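Myosin IE heavy chain (Dictyostelium discoideum, PDB 1LKX) works as a single-headed actin-activated ATPase motor of the myosin family, of which this chain is the motor domain, and may move membranes relative to actin. Local coordinates at residues Ala319-Ser324 / Ile336-Met340; Gln471-Ile477 / Asp500-Arg504. All coordinates share one frame; numbering follows the deposited sequence.

Contact 1 of 2, residues Ala319-Ser324 / Ile336-Met340; sequences ALCYRS and ISVPM
Met-340 and Arg-323 make the main side-chain contact between these two antiparallel runs, whose backbones are joined by a single beta bridge at Tyr-322 and Pro-339. Along Met-340, CB points toward 319-324, and chi1 (53°) sets CG between the backbone N and the carbonyl carbon, 3.5 Å from Cys-321 O. The chain crosses that of Arg-323 at about a right angle. Met-340 SD lies over one face of the guanidinium, offset toward its rim, 3.4 Å from Arg-323 NE. Beyond a bend at chi3, Met-340 CE lies near backbone atoms of Tyr-322 and the carbonyl of Leu-320, 3.6 Å from Ala-319 O.

Two backbone bonds hold the runs together: Arg-323 N gives to Val-338 O at 2.9 Å, while Met-340 N reaches Cys-321 O at 3.3 Å. Tyr-322 CE2 meets Pro-339 CG at 3.4 Å.

The pairing closes the base of a loop, unmodelled at 325-334, that by comparison with other myosins is probably the cardiomyopathy loop. The Arg-323 charge lies against the Met-340 sulfur and, in a cation-pi contact, the Phe-528 ring; with its ion pair to Asp-530 long and weak, polarisable partners probably contribute to holding it.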
loop_
_atom_site.group_PDB
_atom_site.type_symbol
_atom_site.label_atom_id
_atom_site.label_comp_id
_atom_site.label_asym_id
_atom_site.label_seq_id
_atom_site.Cartn_x
_atom_site.Cartn_y
_atom_site.Cartn_z
ATOM N N ALA A 319 34.894 -1.160 -10.935
ATOM C CA ALA A 319 33.953 -1.666 -9.947
ATOM C C ALA A 319 32.969 -2.642 -10.588
ATOM O O ALA A 319 32.399 -3.509 -9.917
ATOM C CB ALA A 319 33.201 -0.509 -9.313
ATOM N N LEU A 320 32.777 -2.500 -11.892
ATOM C CA LEU A 320 31.868 -3.368 -12.622
ATOM C C LEU A 320 32.534 -4.656 -13.097
ATOM O O LEU A 320 31.854 -5.640 -13.382
ATOM C CB LEU A 320 31.302 -2.630 -13.832
ATOM C CG LEU A 320 30.400 -1.439 -13.541
ATOM C CD1 LEU A 320 29.919 -0.832 -14.848
ATOM C CD2 LEU A 320 29.238 -1.895 -12.691
ATOM N N CYS A 321 33.863 -4.659 -13.169
ATOM C CA CYS A 321 34.585 -5.828 -13.654
ATOM C C CYS A 321 35.457 -6.561 -12.642
ATOM O O CYS A 321 36.055 -7.580 -12.971
ATOM C CB CYS A 321 35.427 -5.426 -14.859
ATOM S SG CYS A 321 34.496 -4.481 -16.092
ATOM N N TYR A 322 35.537 -6.057 -11.416
ATOM C CA TYR A 322 36.346 -6.716 -10.390
ATOM C C TYR A 322 35.739 -6.559 -8.993
ATOM O O TYR A 322 34.897 -5.689 -8.758
ATOM C CB TYR A 322 37.781 -6.143 -10.366
ATOM C CG TYR A 322 38.530 -6.185 -11.688
ATOM C CD1 TYR A 322 38.265 -5.255 -12.696
ATOM C CD2 TYR A 322 39.499 -7.160 -11.933
ATOM C CE1 TYR A 322 38.943 -5.293 -13.915
ATOM C CE2 TYR A 322 40.186 -7.210 -13.155
ATOM C CZ TYR A 322 39.902 -6.275 -14.139
ATOM O OH TYR A 322 40.571 -6.334 -15.343
ATOM N N ARG A 323 36.169 -7.414 -8.073
ATOM C CA ARG A 323 35.712 -7.344 -6.690
ATOM C C ARG A 323 36.799 -6.697 -5.815
ATOM O O ARG A 323 37.539 -5.822 -6.276
ATOM C CB ARG A 323 35.385 -8.740 -6.160
ATOM C CG ARG A 323 33.900 -9.036 -6.065
ATOM C CD ARG A 323 33.311 -9.425 -7.410
ATOM N NE ARG A 323 31.855 -9.566 -7.345
ATOM C CZ ARG A 323 30.997 -8.544 -7.321
ATOM N NH1 ARG A 323 31.449 -7.288 -7.359
ATOM N NH2 ARG A 323 29.683 -8.770 -7.264
ATOM N N SER A 324 36.891 -7.122 -4.556
ATOM C CA SER A 324 37.892 -6.589 -3.630
ATOM C C SER A 324 38.014 -7.435 -2.366
ATOM O O SER A 324 38.907 -7.209 -1.550
ATOM C CB SER A 324 37.541 -5.154 -3.245
ATOM O OG SER A 324 37.408 -4.338 -4.396
ATOM N N ILE A 336 43.056 -6.160 -3.128
ATOM C CA ILE A 336 43.080 -7.255 -4.102
ATOM C C ILE A 336 41.844 -7.176 -4.983
ATOM O O ILE A 336 40.732 -7.070 -4.480
ATOM C CB ILE A 336 43.066 -8.622 -3.399
ATOM C CG1 ILE A 336 44.356 -8.798 -2.602
ATOM C CG2 ILE A 336 42.890 -9.732 -4.416
ATOM C CD1 ILE A 336 44.376 -10.032 -1.726
ATOM N N SER A 337 42.036 -7.251 -6.295
ATOM C CA SER A 337 40.917 -7.164 -7.229
ATOM C C SER A 337 40.702 -8.452 -8.018
ATOM O O SER A 337 41.447 -8.746 -8.948
ATOM C CB SER A 337 41.157 -6.018 -8.209
ATOM O OG SER A 337 41.906 -4.981 -7.599
ATOM N N VAL A 338 39.677 -9.216 -7.659
ATOM C CA VAL A 338 39.388 -10.465 -8.358
ATOM C C VAL A 338 38.459 -10.229 -9.542
ATOM O O VAL A 338 37.342 -9.736 -9.376
ATOM C CB VAL A 338 38.720 -11.487 -7.434
ATOM C CG1 VAL A 338 38.505 -12.784 -8.181
ATOM C CG2 VAL A 338 39.578 -11.713 -6.200
ATOM N N PRO A 339 38.909 -10.578 -10.757
ATOM C CA PRO A 339 38.090 -10.389 -11.955
ATOM C C PRO A 339 36.843 -11.232 -11.866
ATOM O O PRO A 339 36.843 -12.254 -11.191
ATOM C CB PRO A 339 39.007 -10.857 -13.076
ATOM C CG PRO A 339 40.359 -10.569 -12.544
ATOM C CD PRO A 339 40.251 -11.049 -11.129
ATOM N N MET A 340 35.780 -10.809 -12.540
ATOM C CA MET A 340 34.542 -11.572 -12.524
ATOM C C MET A 340 33.992 -11.720 -13.938
ATOM O O MET A 340 34.239 -10.874 -14.800
ATOM C CB MET A 340 33.520 -10.910 -11.601
ATOM C CG MET A 340 33.277 -9.459 -11.891
ATOM S SD MET A 340 32.174 -8.784 -10.651
ATOM C CE MET A 340 32.789 -7.021 -10.481
#

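Contact 2 of 2, residues Gln471-Ile477 / Asp500-Arg504; sequences QTFLDSI and DTCFR
Leu-474 pushes its two methyls against the backbone of 500-504, and this is the closely packed part of the contact. Its CG stands anti to the backbone N (chi1 -180°), which directs the branch to that backbone. Leu-474 CD2 meets Thr-501 C at 3.6 Å, and Leu-474 CD1 lies 3.6 Å from Cys-502 O. Leu-474 CD1 also touches Phe-503 CB at 3.9 Å, the two side chains crossing obliquely. One turn further along, Ile-477 CD1 reaches Phe-503 CE1 at a looser 4.4 Å; that methyl also lies over one face of the Phe-473 ring, offset toward its rim.

At the solvent side the fit slackens. Gln-471, bent at chi2 (57°), turns its amide toward the loop, yet Gln-471 NE2 stays 4.1 Å from Asp-500 O, and Gln-471 OE1 is just as far from Thr-501 CG2. No hydrogen bond joins the segments; the polar ends turn to other partners, Asp-500 to Arg-496 in a salt bridge and Thr-501 to Asp-515.

Helix 471-477 runs nearly along strand 502-504, at 24° with axes 9.6 Å apart. It packs beside the small antiparallel sheet in which 502-507 lies between 487-488 and 510-515. Leu-487 touches both Ile-477 and Phe-503, while Leu-459 and Leu-455 of helix 455-464 close in on Phe-473 and Ile-477.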
loop_
_atom_site.group_PDB
_atom_site.type_symbol
_atom_site.label_atom_id
_atom_site.label_comp_id
_atom_site.label_asym_id
_atom_site.label_seq_id
_atom_site.Cartn_x
_atom_site.Cartn_y
_atom_site.Cartn_z
ATOM N N GLN A 471 17.851 -23.679 -4.413
ATOM C CA GLN A 471 17.345 -25.043 -4.374
ATOM C C GLN A 471 17.375 -25.687 -2.992
ATOM O O GLN A 471 16.374 -26.259 -2.555
ATOM C CB GLN A 471 18.124 -25.915 -5.352
ATOM C CG GLN A 471 17.469 -27.253 -5.634
ATOM C CD GLN A 471 16.046 -27.106 -6.158
ATOM O OE1 GLN A 471 15.772 -26.280 -7.041
ATOM N NE2 GLN A 471 15.133 -27.913 -5.624
ATOM N N THR A 472 18.513 -25.606 -2.307
ATOM C CA THR A 472 18.643 -26.200 -0.972
ATOM C C THR A 472 17.652 -25.558 -0.016
ATOM O O THR A 472 17.212 -26.191 0.944
ATOM C CB THR A 472 20.083 -26.040 -0.378
ATOM O OG1 THR A 472 20.269 -24.709 0.127
ATOM C CG2 THR A 472 21.132 -26.314 -1.447
ATOM N N PHE A 473 17.313 -24.298 -0.283
ATOM C CA PHE A 473 16.357 -23.561 0.537
ATOM C C PHE A 473 14.960 -24.119 0.313
ATOM O O PHE A 473 14.197 -24.300 1.258
ATOM C CB PHE A 473 16.371 -22.073 0.168
ATOM C CG PHE A 473 15.152 -21.317 0.637
ATOM C CD1 PHE A 473 14.828 -21.257 1.986
ATOM C CD2 PHE A 473 14.324 -20.672 -0.275
ATOM C CE1 PHE A 473 13.698 -20.568 2.418
ATOM C CE2 PHE A 473 13.193 -19.980 0.151
ATOM C CZ PHE A 473 12.882 -19.931 1.501
ATOM N N LEU A 474 14.626 -24.386 -0.942
ATOM C CA LEU A 474 13.320 -24.919 -1.263
ATOM C C LEU A 474 13.098 -26.220 -0.494
ATOM O O LEU A 474 11.999 -26.488 0.006
ATOM C CB LEU A 474 13.199 -25.145 -2.778
ATOM C CG LEU A 474 11.872 -25.704 -3.317
ATOM C CD1 LEU A 474 10.708 -24.940 -2.733
ATOM C CD2 LEU A 474 11.853 -25.636 -4.826
ATOM N N ASP A 475 14.154 -27.015 -0.379
ATOM C CA ASP A 475 14.071 -28.296 0.314
ATOM C C ASP A 475 13.754 -28.116 1.791
ATOM O O ASP A 475 12.989 -28.887 2.370
ATOM C CB ASP A 475 15.385 -29.066 0.163
ATOM C CG ASP A 475 15.920 -29.043 -1.265
ATOM O OD1 ASP A 475 15.168 -29.387 -2.208
ATOM O OD2 ASP A 475 17.105 -28.684 -1.437
ATOM N N SER A 476 14.355 -27.100 2.397
ATOM C CA SER A 476 14.118 -26.816 3.802
ATOM C C SER A 476 12.626 -26.630 3.976
ATOM O O SER A 476 11.982 -27.347 4.729
ATOM C CB SER A 476 14.820 -25.527 4.207
ATOM O OG SER A 476 16.126 -25.475 3.669
ATOM N N ILE A 477 12.087 -25.659 3.253
ATOM C CA ILE A 477 10.671 -25.344 3.305
ATOM C C ILE A 477 9.813 -26.574 3.089
ATOM O O ILE A 477 8.945 -26.879 3.899
ATOM C CB ILE A 477 10.275 -24.351 2.208
ATOM C CG1 ILE A 477 11.360 -23.308 2.004
ATOM C CG2 ILE A 477 8.997 -23.639 2.597
ATOM C CD1 ILE A 477 11.073 -22.431 0.811
ATOM N N ASP A 500 9.272 -27.369 -10.534
ATOM C CA ASP A 500 10.339 -28.022 -9.761
ATOM C C ASP A 500 11.157 -27.071 -8.913
ATOM O O ASP A 500 11.859 -27.497 -7.996
ATOM C CB ASP A 500 11.289 -28.793 -10.677
ATOM C CG ASP A 500 10.717 -30.116 -11.118
ATOM O OD1 ASP A 500 10.158 -30.829 -10.258
ATOM O OD2 ASP A 500 10.831 -30.444 -12.318
ATOM N N THR A 501 11.069 -25.787 -9.226
ATOM C CA THR A 501 11.794 -24.769 -8.486
ATOM C C THR A 501 10.807 -23.841 -7.791
ATOM O O THR A 501 11.159 -22.738 -7.380
ATOM C CB THR A 501 12.650 -23.924 -9.420
ATOM O OG1 THR A 501 11.796 -23.209 -10.322
ATOM C CG2 THR A 501 13.589 -24.805 -10.210
ATOM N N CYS A 502 9.568 -24.299 -7.649
ATOM C CA CYS A 502 8.532 -23.488 -7.030
ATOM C C CYS A 502 7.914 -24.125 -5.791
ATOM O O CYS A 502 8.298 -25.209 -5.368
ATOM C CB CYS A 502 7.423 -23.223 -8.051
ATOM S SG CYS A 502 7.987 -22.687 -9.704
ATOM N N PHE A 503 6.959 -23.411 -5.204
ATOM C CA PHE A 503 6.215 -23.886 -4.051
ATOM C C PHE A 503 4.907 -23.106 -3.986
ATOM O O PHE A 503 4.871 -21.904 -4.224
ATOM C CB PHE A 503 7.022 -23.762 -2.753
ATOM C CG PHE A 503 7.105 -22.379 -2.197
ATOM C CD1 PHE A 503 8.185 -21.552 -2.499
ATOM C CD2 PHE A 503 6.137 -21.912 -1.318
ATOM C CE1 PHE A 503 8.309 -20.272 -1.926
ATOM C CE2 PHE A 503 6.252 -20.631 -0.740
ATOM C CZ PHE A 503 7.343 -19.814 -1.047
ATOM N N ARG A 504 3.826 -23.822 -3.708
ATOM C CA ARG A 504 2.489 -23.245 -3.634
ATOM C C ARG A 504 2.192 -22.727 -2.239
ATOM O O ARG A 504 2.495 -23.369 -1.245
ATOM C CB ARG A 504 1.468 -24.318 -4.033
ATOM C CG ARG A 504 0.015 -24.033 -3.702
ATOM C CD ARG A 504 -0.695 -23.315 -4.820
ATOM N NE ARG A 504 -0.547 -23.969 -6.126
ATOM C CZ ARG A 504 -0.865 -25.236 -6.403
ATOM N NH1 ARG A 504 -1.352 -26.033 -5.464
ATOM N NH2 ARG A 504 -0.702 -25.707 -7.636
#

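In the fold
Contact 1 and contact 2 are separate, with centres 32 Å apart and nearest atoms about 19 Å apart. They follow in series along the chain, contact 1 closing before contact 2 opens. By comparison with other myosins, contact 1 probably belongs to the upper and contact 2 to the lower 50 kDa subdomain, the two halves flanking the actin-binding cleft. Contact 1 is the more peripheral, its centre 39 Å from that of the chain against 28 Å for contact 2. Both lie away from the site that holds ADP, vanadate and magnesium, and so belong to the surrounding framework of the motor domain.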